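Local coordinates for mRNA-capping enzyme subunit alpha (Saccharomyces cerevisiae, PDB 3KYH), which transfers GMP from GTP to the 5'-diphosphate end of RNA through a covalent enzyme-GMP intermediate, the second step of mRNA capping, at residues 64-76 against 204-216. Sequence-based numbering, arbitrary orientation.
Sequences AHDYYVCEKTDGL and KHMDFSYQLVKVA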
loop_
_atom_site.group_PDB
_atom_site.type_symbol
_atom_site.label_atom_id
_atom_site.label_comp_id
_atom_site.label_asym_id
_atom_site.label_seq_id
_atom_site.Cartn_x
_atom_site.Cartn_y
_atom_site.Cartn_z
ATOM N N ALA C 64 48.078 -43.835 -18.944
ATOM C CA ALA C 64 49.080 -43.758 -17.854
ATOM C C ALA C 64 48.710 -44.325 -16.455
ATOM O O ALA C 64 49.471 -44.176 -15.479
ATOM C CB ALA C 64 49.589 -42.318 -17.730
ATOM N N HIS C 65 47.561 -45.002 -16.371
ATOM C CA HIS C 65 47.048 -45.548 -15.116
ATOM C C HIS C 65 46.392 -46.912 -15.330
ATOM O O HIS C 65 46.537 -47.526 -16.401
ATOM C CB HIS C 65 46.032 -44.579 -14.492
ATOM C CG HIS C 65 46.651 -43.373 -13.861
ATOM N ND1 HIS C 65 46.910 -42.215 -14.567
ATOM C CD2 HIS C 65 47.049 -43.140 -12.585
ATOM C CE1 HIS C 65 47.461 -41.328 -13.755
ATOM N NE2 HIS C 65 47.558 -41.865 -12.548
ATOM N N ASP C 66 45.666 -47.355 -14.294
ATOM C CA ASP C 66 44.956 -48.636 -14.264
ATOM C C ASP C 66 43.514 -48.274 -13.890
ATOM O O ASP C 66 43.271 -47.757 -12.803
ATOM C CB ASP C 66 45.581 -49.585 -13.222
ATOM C CG ASP C 66 47.124 -49.599 -13.236
ATOM O OD1 ASP C 66 47.684 -50.711 -13.229
ATOM O OD2 ASP C 66 47.793 -48.536 -13.189
ATOM N N TYR C 67 42.571 -48.525 -14.800
ATOM C CA TYR C 67 41.220 -47.943 -14.741
ATOM C C TYR C 67 40.045 -48.920 -14.714
ATOM O O TYR C 67 40.185 -50.089 -15.070
ATOM C CB TYR C 67 41.026 -47.000 -15.924
ATOM C CG TYR C 67 41.094 -45.518 -15.613
ATOM C CD1 TYR C 67 42.299 -44.805 -15.740
ATOM C CD2 TYR C 67 39.929 -44.812 -15.276
ATOM C CE1 TYR C 67 42.344 -43.428 -15.519
ATOM C CE2 TYR C 67 39.962 -43.443 -15.006
ATOM C CZ TYR C 67 41.173 -42.760 -15.136
ATOM O OH TYR C 67 41.203 -41.403 -14.888
ATOM N N TYR C 68 38.890 -48.398 -14.302
ATOM C CA TYR C 68 37.631 -49.118 -14.140
ATOM C C TYR C 68 36.529 -48.623 -15.073
ATOM O O TYR C 68 36.493 -47.439 -15.474
ATOM C CB TYR C 68 37.097 -48.924 -12.718
ATOM C CG TYR C 68 37.665 -49.809 -11.610
ATOM C CD1 TYR C 68 37.711 -49.343 -10.284
ATOM C CD2 TYR C 68 38.115 -51.114 -11.867
ATOM C CE1 TYR C 68 38.180 -50.141 -9.253
ATOM C CE2 TYR C 68 38.614 -51.917 -10.832
ATOM C CZ TYR C 68 38.631 -51.423 -9.532
ATOM O OH TYR C 68 39.109 -52.217 -8.518
ATOM N N VAL C 69 35.608 -49.538 -15.373
ATOM C CA VAL C 69 34.346 -49.197 -16.025
ATOM C C VAL C 69 33.137 -49.985 -15.572
ATOM O O VAL C 69 33.149 -51.228 -15.516
ATOM C CB VAL C 69 34.378 -49.292 -17.557
ATOM C CG1 VAL C 69 34.867 -47.995 -18.151
ATOM C CG2 VAL C 69 35.182 -50.520 -18.034
ATOM N N CYS C 70 32.090 -49.217 -15.288
ATOM C CA CYS C 70 30.729 -49.728 -15.189
ATOM C C CYS C 70 29.898 -48.726 -15.980
ATOM O O CYS C 70 30.400 -47.632 -16.287
ATOM C CB CYS C 70 30.284 -49.790 -13.732
ATOM S SG CYS C 70 30.533 -48.246 -12.793
ATOM N N GLU C 71 28.692 -49.146 -16.383
ATOM C CA GLU C 71 27.619 -48.272 -16.912
ATOM C C GLU C 71 27.184 -47.113 -15.992
ATOM O O GLU C 71 27.220 -47.262 -14.779
ATOM C CB GLU C 71 26.405 -49.147 -17.203
ATOM C CG GLU C 71 26.018 -50.099 -16.046
ATOM C CD GLU C 71 24.926 -49.547 -15.119
ATOM O OE1 GLU C 71 24.561 -48.349 -15.200
ATOM O OE2 GLU C 71 24.403 -50.332 -14.303
ATOM N N LYS C 72 26.773 -45.973 -16.548
ATOM C CA LYS C 72 26.207 -44.856 -15.747
ATOM C C LYS C 72 24.720 -45.116 -15.410
ATOM O O LYS C 72 23.841 -44.841 -16.255
ATOM C CB LYS C 72 26.372 -43.476 -16.453
ATOM C CG LYS C 72 25.773 -42.301 -15.672
ATOM C CD LYS C 72 25.843 -40.884 -16.322
ATOM C CE LYS C 72 24.564 -40.012 -16.009
ATOM N NZ LYS C 72 24.778 -38.543 -15.863
ATOM N N THR C 73 24.436 -45.635 -14.206
ATOM C CA THR C 73 23.051 -45.801 -13.737
ATOM C C THR C 73 22.319 -44.464 -13.670
ATOM O O THR C 73 22.867 -43.493 -13.132
ATOM C CB THR C 73 22.965 -46.424 -12.342
ATOM O OG1 THR C 73 23.964 -45.852 -11.490
ATOM C CG2 THR C 73 23.159 -47.923 -12.401
ATOM N N ASP C 74 21.111 -44.409 -14.235
ATOM C CA ASP C 74 20.296 -43.179 -14.261
ATOM C C ASP C 74 19.210 -43.169 -13.173
ATOM O O ASP C 74 17.984 -43.158 -13.437
ATOM C CB ASP C 74 19.726 -42.892 -15.663
ATOM C CG ASP C 74 19.126 -41.483 -15.786
ATOM O OD1 ASP C 74 18.024 -41.231 -15.234
ATOM O OD2 ASP C 74 19.722 -40.627 -16.485
ATOM N N GLY C 75 19.685 -43.174 -11.930
ATOM C CA GLY C 75 18.789 -43.048 -10.790
ATOM C C GLY C 75 18.865 -41.665 -10.171
ATOM O O GLY C 75 19.079 -40.646 -10.869
ATOM N N LEU C 76 18.688 -41.649 -8.847
ATOM C CA LEU C 76 18.698 -40.428 -8.074
ATOM C C LEU C 76 19.914 -40.504 -7.199
ATOM O O LEU C 76 19.821 -41.104 -6.130
ATOM C CB LEU C 76 17.439 -40.338 -7.209
ATOM C CG LEU C 76 17.093 -38.954 -6.636
ATOM C CD1 LEU C 76 16.633 -37.989 -7.733
ATOM C CD2 LEU C 76 16.044 -39.005 -5.525
ATOM N N LYS C 204 27.927 -52.161 -6.685
ATOM C CA LYS C 204 28.051 -51.822 -8.111
ATOM C C LYS C 204 29.023 -52.809 -8.754
ATOM O O LYS C 204 30.180 -52.973 -8.326
ATOM C CB LYS C 204 28.416 -50.350 -8.404
ATOM C CG LYS C 204 27.889 -49.843 -9.765
ATOM C CD LYS C 204 27.723 -48.313 -9.811
ATOM C CE LYS C 204 27.168 -47.775 -11.160
ATOM N NZ LYS C 204 27.146 -46.255 -11.291
ATOM N N HIS C 205 28.454 -53.535 -9.708
ATOM C CA HIS C 205 29.112 -54.577 -10.488
ATOM C C HIS C 205 30.410 -54.171 -11.251
ATOM O O HIS C 205 30.401 -54.109 -12.492
ATOM C CB HIS C 205 28.049 -55.119 -11.449
ATOM C CG HIS C 205 27.265 -54.047 -12.158
ATOM N ND1 HIS C 205 25.969 -54.252 -12.598
ATOM C CD2 HIS C 205 27.580 -52.768 -12.490
ATOM C CE1 HIS C 205 25.532 -53.154 -13.192
ATOM N NE2 HIS C 205 26.491 -52.240 -13.143
ATOM N N MET C 206 31.528 -53.973 -10.540
ATOM C CA MET C 206 32.736 -53.426 -11.166
ATOM C C MET C 206 33.437 -54.314 -12.200
ATOM O O MET C 206 33.449 -55.540 -12.054
ATOM C CB MET C 206 33.746 -52.950 -10.116
ATOM C CG MET C 206 34.543 -51.684 -10.532
ATOM S SD MET C 206 33.885 -50.047 -10.052
ATOM C CE MET C 206 32.129 -50.173 -10.520
ATOM N N ASP C 207 33.976 -53.664 -13.243
ATOM C CA ASP C 207 34.812 -54.264 -14.311
ATOM C C ASP C 207 35.957 -53.323 -14.711
ATOM O O ASP C 207 35.787 -52.111 -14.669
ATOM C CB ASP C 207 33.965 -54.573 -15.553
ATOM C CG ASP C 207 33.605 -56.062 -15.697
ATOM O OD1 ASP C 207 34.330 -56.934 -15.159
ATOM O OD2 ASP C 207 32.623 -56.361 -16.420
ATOM N N PHE C 208 37.118 -53.864 -15.082
ATOM C CA PHE C 208 38.282 -53.028 -15.445
ATOM C C PHE C 208 38.129 -52.473 -16.858
ATOM O O PHE C 208 37.386 -53.038 -17.659
ATOM C CB PHE C 208 39.621 -53.793 -15.421
ATOM C CG PHE C 208 39.813 -54.714 -14.249
ATOM C CD1 PHE C 208 39.522 -56.079 -14.364
ATOM C CD2 PHE C 208 40.345 -54.238 -13.053
ATOM C CE1 PHE C 208 39.713 -56.947 -13.295
ATOM C CE2 PHE C 208 40.532 -55.093 -11.962
ATOM C CZ PHE C 208 40.224 -56.454 -12.089
ATOM N N SER C 209 38.883 -51.407 -17.150
ATOM C CA SER C 209 39.059 -50.799 -18.483
ATOM C C SER C 209 39.035 -51.737 -19.686
ATOM O O SER C 209 38.193 -51.575 -20.551
ATOM C CB SER C 209 40.367 -49.983 -18.538
ATOM O OG SER C 209 41.520 -50.819 -18.671
ATOM N N TYR C 210 39.937 -52.715 -19.712
ATOM C CA TYR C 210 40.205 -53.537 -20.890
ATOM C C TYR C 210 39.053 -54.461 -21.318
ATOM O O TYR C 210 39.251 -55.420 -22.085
ATOM C CB TYR C 210 41.536 -54.302 -20.727
ATOM C CG TYR C 210 41.486 -55.501 -19.800
ATOM C CD1 TYR C 210 40.820 -56.666 -20.180
ATOM C CD2 TYR C 210 42.147 -55.497 -18.562
ATOM C CE1 TYR C 210 40.757 -57.779 -19.349
ATOM C CE2 TYR C 210 42.091 -56.618 -17.714
ATOM C CZ TYR C 210 41.385 -57.755 -18.128
ATOM O OH TYR C 210 41.276 -58.899 -17.363
ATOM N N GLN C 211 37.850 -54.140 -20.848
ATOM C CA GLN C 211 36.658 -54.956 -21.054
ATOM C C GLN C 211 35.471 -54.218 -21.696
ATOM O O GLN C 211 34.391 -54.783 -21.791
ATOM C CB GLN C 211 36.251 -55.598 -19.722
ATOM C CG GLN C 211 37.244 -56.644 -19.204
ATOM C CD GLN C 211 37.108 -56.920 -17.710
ATOM O OE1 GLN C 211 36.728 -58.021 -17.293
ATOM N NE2 GLN C 211 37.415 -55.915 -16.896
ATOM N N LEU C 212 35.667 -52.987 -22.170
ATOM C CA LEU C 212 34.609 -52.211 -22.835
ATOM C C LEU C 212 33.746 -53.074 -23.757
ATOM O O LEU C 212 32.516 -52.948 -23.750
ATOM C CB LEU C 212 35.193 -51.016 -23.604
ATOM C CG LEU C 212 36.147 -50.116 -22.829
ATOM C CD1 LEU C 212 36.710 -48.972 -23.667
ATOM C CD2 LEU C 212 35.467 -49.608 -21.560
ATOM N N VAL C 213 34.424 -53.936 -24.526
ATOM C CA VAL C 213 33.822 -54.991 -25.360
ATOM C C VAL C 213 32.769 -55.766 -24.576
ATOM O O VAL C 213 31.583 -55.724 -24.936
ATOM C CB VAL C 213 34.862 -56.003 -25.941
ATOM C CG1 VAL C 213 35.227 -55.672 -27.390
ATOM C CG2 VAL C 213 36.095 -56.148 -25.034
ATOM N N LYS C 214 33.210 -56.438 -23.508
ATOM C CA LYS C 214 32.320 -57.098 -22.547
ATOM C C LYS C 214 31.271 -56.120 -21.958
ATOM O O LYS C 214 30.130 -56.532 -21.691
ATOM C CB LYS C 214 33.118 -57.816 -21.425
ATOM C CG LYS C 214 34.202 -58.866 -21.827
ATOM C CD LYS C 214 33.658 -60.258 -22.210
ATOM C CE LYS C 214 33.261 -60.371 -23.702
ATOM N NZ LYS C 214 32.773 -61.728 -24.115
ATOM N N VAL C 215 31.633 -54.837 -21.824
ATOM C CA VAL C 215 30.750 -53.826 -21.225
ATOM C C VAL C 215 29.586 -53.462 -22.142
ATOM O O VAL C 215 28.495 -53.969 -21.929
ATOM C CB VAL C 215 31.486 -52.567 -20.693
ATOM C CG1 VAL C 215 30.534 -51.679 -19.907
ATOM C CG2 VAL C 215 32.615 -52.958 -19.765
ATOM N N ALA C 216 29.813 -52.612 -23.143
ATOM C CA ALA C 216 28.757 -52.148 -24.054
ATOM C C ALA C 216 27.724 -53.199 -24.517
ATOM O O ALA C 216 26.522 -52.929 -24.557
ATOM C CB ALA C 216 29.376 -51.423 -25.243
#
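Met206 lies across one face of the Tyr68 ring, its CG 3.8 Å from the ring centroid and 10° off the normal, a CH-pi contact over the middle; its SD approaches the same ring obliquely, adding a Met-aromatic contact. At the edge of that ring, near its plane, Phe208 CD2 meets Tyr68 CE2 at 3.6 Å, the two side chains running side by side with planes 33° apart. Glu71 OE2 sits at the edge of the His205 imidazole, weakly bonded to His205 NE2 (3.1 Å); its stronger partner is His224. Tyr68 CG is anti to the carbonyl carbon (chi1 -82°), which sets the ring alongside Phe208 with one face against Met206. A serine here would probably leave Met206 CG without its aromatic face and take away the ring beside Phe208. The bent Met206 chain brings CE to 3.4 Å from Cys70 SG. Extended Lys204 meets Thr73 tip to tip, NZ hydrogen-bonded to OG1 at 3.2 Å. Two straight backbone bonds, Ser209 N to Tyr67 O (2.8 Å) and Val69 N to Asp207 O (2.7 Å), flank the antiparallel, non-hydrogen-bonded pair Tyr68-Phe208; the short strand 207-208 is otherwise weakly bonded. Val69 CG2 packs on Leu212 CD2 at 3.7 Å, tying the strand to helix 212-219. Strand 67-73, which carries the GMP-accepting Lys72, thus runs between edge strand 207-208 and strand 229-233 in the catalytic domain's sheet, while helices 55-62 and 404-416 touch Ser209.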